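PDB 2O62: hypothetical protein from Nostoc punctiforme, which is of unknown function but joins two calycin-type beta domains, the second related to a biogenesis factor required for ATP synthase. Local coordinates for residues L120-R124 with L215-A221; N12-W16 with V99-R104. One frame throughout, in Å; residues are numbered along the deposited sequence.

Contact 1 of 2, residues L120-R124 with L215-A221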
# COMPACT_ATOMS: atom_id res chain seq x y z
N LEU A 120 7.39 -8.62 4.39
CA LEU A 120 6.27 -7.69 4.51
C LEU A 120 5.61 -7.74 5.87
O LEU A 120 5.61 -8.78 6.55
CB LEU A 120 5.21 -8.01 3.50
CG LEU A 120 5.56 -8.35 2.04
CD1 LEU A 120 4.50 -9.25 1.51
CD2 LEU A 120 5.59 -7.16 1.18
N THR A 121 4.99 -6.62 6.21
CA THR A 121 4.18 -6.53 7.41
C THR A 121 2.77 -6.12 6.94
O THR A 121 2.60 -5.19 6.18
CB THR A 121 4.77 -5.53 8.42
OG1 THR A 121 6.13 -5.87 8.71
CG2 THR A 121 3.95 -5.53 9.74
N LEU A 122 1.78 -6.87 7.38
CA LEU A 122 0.39 -6.61 7.08
C LEU A 122 -0.29 -6.29 8.36
O LEU A 122 -0.28 -7.09 9.27
CB LEU A 122 -0.24 -7.80 6.41
CG LEU A 122 -1.58 -7.56 5.73
CD1 LEU A 122 -1.38 -6.70 4.48
CD2 LEU A 122 -2.14 -8.93 5.37
N ILE A 123 -0.82 -5.06 8.46
CA ILE A 123 -1.46 -4.61 9.65
C ILE A 123 -2.95 -4.46 9.32
O ILE A 123 -3.35 -3.54 8.58
CB ILE A 123 -0.85 -3.30 10.12
CG1 ILE A 123 0.67 -3.45 10.33
CG2 ILE A 123 -1.55 -2.82 11.38
CD1 ILE A 123 1.44 -2.10 10.55
N ARG A 124 -3.75 -5.35 9.88
CA ARG A 124 -5.20 -5.39 9.64
C ARG A 124 -5.92 -4.91 10.88
O ARG A 124 -5.91 -5.60 11.88
CB ARG A 124 -5.67 -6.81 9.31
CG ARG A 124 -5.10 -7.33 8.01
CD ARG A 124 -5.21 -8.83 7.91
NE ARG A 124 -4.18 -9.50 8.67
CZ ARG A 124 -4.04 -10.82 8.78
NH1 ARG A 124 -4.88 -11.63 8.18
NH2 ARG A 124 -3.03 -11.31 9.46
N LEU A 215 -2.24 -11.77 -0.84
CA LEU A 215 -2.21 -11.91 0.59
C LEU A 215 -3.58 -12.02 1.23
O LEU A 215 -4.64 -11.90 0.56
CB LEU A 215 -1.49 -10.68 1.17
CG LEU A 215 0.01 -10.55 0.86
CD1 LEU A 215 0.49 -9.11 1.09
CD2 LEU A 215 0.81 -11.57 1.69
N PRO A 216 -3.59 -12.27 2.56
CA PRO A 216 -4.85 -12.18 3.27
C PRO A 216 -5.57 -10.80 3.19
O PRO A 216 -4.98 -9.74 2.87
CB PRO A 216 -4.44 -12.46 4.72
CG PRO A 216 -3.18 -13.25 4.63
CD PRO A 216 -2.48 -12.70 3.45
N ASP A 217 -6.86 -10.85 3.52
CA ASP A 217 -7.68 -9.65 3.67
C ASP A 217 -7.80 -8.85 2.36
O ASP A 217 -7.87 -7.62 2.38
CB ASP A 217 -7.11 -8.76 4.77
CG ASP A 217 -8.10 -7.65 5.21
OD1 ASP A 217 -9.33 -7.92 5.37
OD2 ASP A 217 -7.67 -6.48 5.37
N GLY A 218 -7.75 -9.58 1.25
CA GLY A 218 -7.87 -9.02 -0.11
C GLY A 218 -6.70 -8.13 -0.50
O GLY A 218 -6.77 -7.39 -1.48
N ALA A 219 -5.57 -8.27 0.21
CA ALA A 219 -4.37 -7.47 -0.01
C ALA A 219 -3.44 -8.03 -1.08
O ALA A 219 -3.33 -9.24 -1.28
CB ALA A 219 -3.62 -7.31 1.26
N SER A 220 -2.75 -7.14 -1.77
CA SER A 220 -1.69 -7.52 -2.65
C SER A 220 -0.50 -6.59 -2.46
O SER A 220 -0.66 -5.43 -2.04
CB SER A 220 -2.16 -7.53 -4.12
OG SER A 220 -2.66 -6.29 -4.52
N ALA A 221 0.68 -7.12 -2.73
CA ALA A 221 1.88 -6.30 -2.74
C ALA A 221 2.58 -6.46 -4.09
O ALA A 221 2.85 -7.57 -4.52
CB ALA A 221 2.80 -6.73 -1.65
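Strand residues 120-124 run past residues 215-221, a tight turn followed by the first residues of strand 219-224, and the two backbones stay 7.7 to 8.6 Å apart where their CA atoms come closest (Arg124 CA to Asp217 CA and Leu120 CA to Ala221 CA). No hydrogen bond crosses the gap. The turn holds itself together instead, through Leu215 N to Ala219 O (2.8 Å) and Ala219 N to Pro216 O (3.1 Å), with Asp217 and Gly218 both at positive phi. Leu120, Leu122 and Arg124 point their CA-to-CB bonds at it. Leu120 CD1 meets Leu215 CD1 and Leu120 CD2 meets Ala221 CB, each at 4.0 Å. Leu122 CD1 rests on Ala219 CB at 4.0 Å, while Leu122 CD2 lies 4.2 Å from Pro216 CD. Towards the end of the strand segment, Arg124 packs along the turn, its CD 3.7 Å from Asp217 CB and its NH1 3.6 Å from Pro216 CB. The charged ends find other partners, Glu134 and Ser21 for Arg124, and Arg103 for Asp217. This is the tip of a beta hairpin from the C-terminal barrel seated on one face of the N-terminal sheet, a largely apolar interface between two calycin-clan domains.

Contact 2 of 2, residues N12-W16 with V99-R104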
# COMPACT_ATOMS: atom_id res chain seq x y z
N ASN A 12 -7.73 9.63 10.95
CA ASN A 12 -7.34 8.37 11.58
C ASN A 12 -7.64 8.32 13.11
O ASN A 12 -7.34 7.31 13.76
CB ASN A 12 -5.84 8.12 11.37
CG ASN A 12 -5.50 7.78 9.93
OD1 ASN A 12 -5.61 6.66 9.57
ND2 ASN A 12 -5.11 8.77 9.11
N LEU A 13 -8.14 9.39 13.72
CA LEU A 13 -8.33 9.33 15.15
C LEU A 13 -9.29 8.16 15.50
O LEU A 13 -10.30 7.95 14.81
CB LEU A 13 -8.87 10.61 15.71
CG LEU A 13 -7.96 11.79 15.58
CD1 LEU A 13 -8.61 12.97 16.27
CD2 LEU A 13 -6.62 11.49 16.20
N GLY A 14 -9.00 7.46 16.58
CA GLY A 14 -9.84 6.36 17.06
C GLY A 14 -9.00 5.27 17.69
O GLY A 14 -7.81 5.46 17.94
N VAL A 15 -9.62 4.13 17.94
CA VAL A 15 -8.94 3.01 18.56
C VAL A 15 -8.96 1.87 17.54
O VAL A 15 -10.01 1.39 17.19
CB VAL A 15 -9.61 2.58 19.86
CG1 VAL A 15 -8.89 1.40 20.47
CG2 VAL A 15 -9.66 3.73 20.85
N TRP A 16 -7.78 1.54 17.03
CA TRP A 16 -7.63 0.57 15.97
C TRP A 16 -7.09 -0.70 16.60
O TRP A 16 -5.96 -0.73 17.11
CB TRP A 16 -6.69 1.10 14.88
CG TRP A 16 -7.20 2.29 14.19
CD1 TRP A 16 -6.80 3.59 14.40
CD2 TRP A 16 -8.23 2.34 13.22
NE1 TRP A 16 -7.50 4.44 13.57
CE2 TRP A 16 -8.39 3.71 12.84
CE3 TRP A 16 -9.00 1.36 12.59
CZ2 TRP A 16 -9.31 4.11 11.88
CZ3 TRP A 16 -9.93 1.76 11.64
CH2 TRP A 16 -10.07 3.13 11.28
N VAL A 99 -7.47 3.41 4.43
CA VAL A 99 -8.56 3.61 5.36
C VAL A 99 -9.88 3.44 4.59
O VAL A 99 -10.05 3.96 3.49
CB VAL A 99 -8.47 4.97 5.99
CG1 VAL A 99 -9.64 5.20 6.95
CG2 VAL A 99 -7.12 5.12 6.68
N HIS A 100 -10.79 2.66 5.15
CA HIS A 100 -12.13 2.46 4.60
C HIS A 100 -13.12 2.12 5.68
O HIS A 100 -13.05 1.02 6.26
CB HIS A 100 -12.10 1.31 3.59
CG HIS A 100 -13.44 1.01 2.98
ND1 HIS A 100 -13.96 1.75 1.93
CD2 HIS A 100 -14.36 0.07 3.26
CE1 HIS A 100 -15.15 1.27 1.61
NE2 HIS A 100 -15.42 0.26 2.41
N GLU A 101 -14.01 3.06 5.99
CA GLU A 101 -15.07 2.85 6.97
C GLU A 101 -14.45 2.42 8.32
O GLU A 101 -13.69 3.19 8.89
CB GLU A 101 -16.13 1.87 6.40
CG GLU A 101 -16.80 2.42 5.12
CD GLU A 101 -17.93 1.56 4.55
OE1 GLU A 101 -18.09 0.38 4.98
OE2 GLU A 101 -18.63 2.05 3.64
N ASN A 102 -14.76 1.22 8.81
CA ASN A 102 -14.27 0.76 10.13
C ASN A 102 -12.91 0.04 10.10
O ASN A 102 -12.54 -0.58 11.07
CB ASN A 102 -15.30 -0.18 10.83
CG ASN A 102 -15.34 -1.60 10.22
OD1 ASN A 102 -15.47 -1.76 8.98
ND2 ASN A 102 -15.26 -2.65 11.10
N ARG A 103 -12.25 0.06 8.96
CA ARG A 103 -11.05 -0.73 8.71
C ARG A 103 -9.90 0.12 8.27
O ARG A 103 -10.08 1.13 7.57
CB ARG A 103 -11.30 -1.76 7.58
CG ARG A 103 -12.18 -2.94 7.97
CD ARG A 103 -11.57 -3.96 8.92
NE ARG A 103 -10.14 -4.12 8.63
CZ ARG A 103 -9.64 -4.91 7.70
NH1 ARG A 103 -10.42 -5.77 7.06
NH2 ARG A 103 -8.33 -4.88 7.46
N ARG A 104 -8.70 -0.31 8.65
CA ARG A 104 -7.48 0.08 7.95
C ARG A 104 -6.78 -1.19 7.51
O ARG A 104 -6.89 -2.24 8.18
CB ARG A 104 -6.54 0.95 8.77
CG ARG A 104 -7.20 2.10 9.45
CD ARG A 104 -6.22 3.17 9.84
NE ARG A 104 -5.27 2.73 10.84
CZ ARG A 104 -4.33 3.48 11.40
NH1 ARG A 104 -4.21 4.76 11.07
NH2 ARG A 104 -3.52 2.97 12.31
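A stacked arginine-tryptophan pair, fastened by a hydrogen bond, joins the start of the first strand of the N-terminal sheet to the hairpin between strands 93-100 and 103-111. Strand 117-127 lies between strands 14-23 and 103-111, so Trp16 and Arg104 reach across it to meet. The guanidinium of Arg104 lies flat on the indole, with centres 4.0 Å apart and planes at 8°. Arg104 CZ sits 4.0 Å from the centroid of the Trp16 five-membered ring, a cation-pi contact, and Arg104 CG stands 3.5 Å above the centroid of the six-membered ring in a CH-pi contact. Two hydrogen bonds accepted by Asn12 hold the pair in place: Trp16 NE1 donates to Asn12 O (2.9 Å), and Arg104 NH1 donates to Asn12 OD1 (2.8 Å). That OD1 also abuts the hairpin, with Asn12 OD1 3.6 Å from Val99 CG2. The far edge of the indole faces the type II' turn from His100 to Arg103, where Trp16 CZ3 is 3.6 Å from Asn102 O. The Gly14-Val15-Trp16 sequence and the arginine laid over its tryptophan match the structural signature of calycins, although here the arginine comes from the strand that is last but one along the chain in the N-terminal sheet, 103-111. Glu125, salt-bridged to Arg104 NE, supplies the countercharge, while the amide oxygen and the indole face offer electron-rich surroundings to a buried guanidinium that also has Arg106 close by.

In the fold
The two contacts lie in series along the chain, contact 2 closing at Arg104 before contact 1 opens at Leu120, and their centres are 16 Å apart. They share the N-terminal sheet, in which strand 117-127 of contact 1 runs between strands 14-23 and 103-111 of contact 2. They are also directly joined: Arg103 NH2 makes a 2.7 Å salt bridge to Asp217 OD2 and packs on Arg124 CB at 3.8 Å. Arg103 and its neighbour Arg104 point to opposite faces of their strand, one towards the C-terminal barrel and one towards Trp16. Contact 2 thus ties strands within the N-terminal domain, whereas contact 1 docks the second domain onto it.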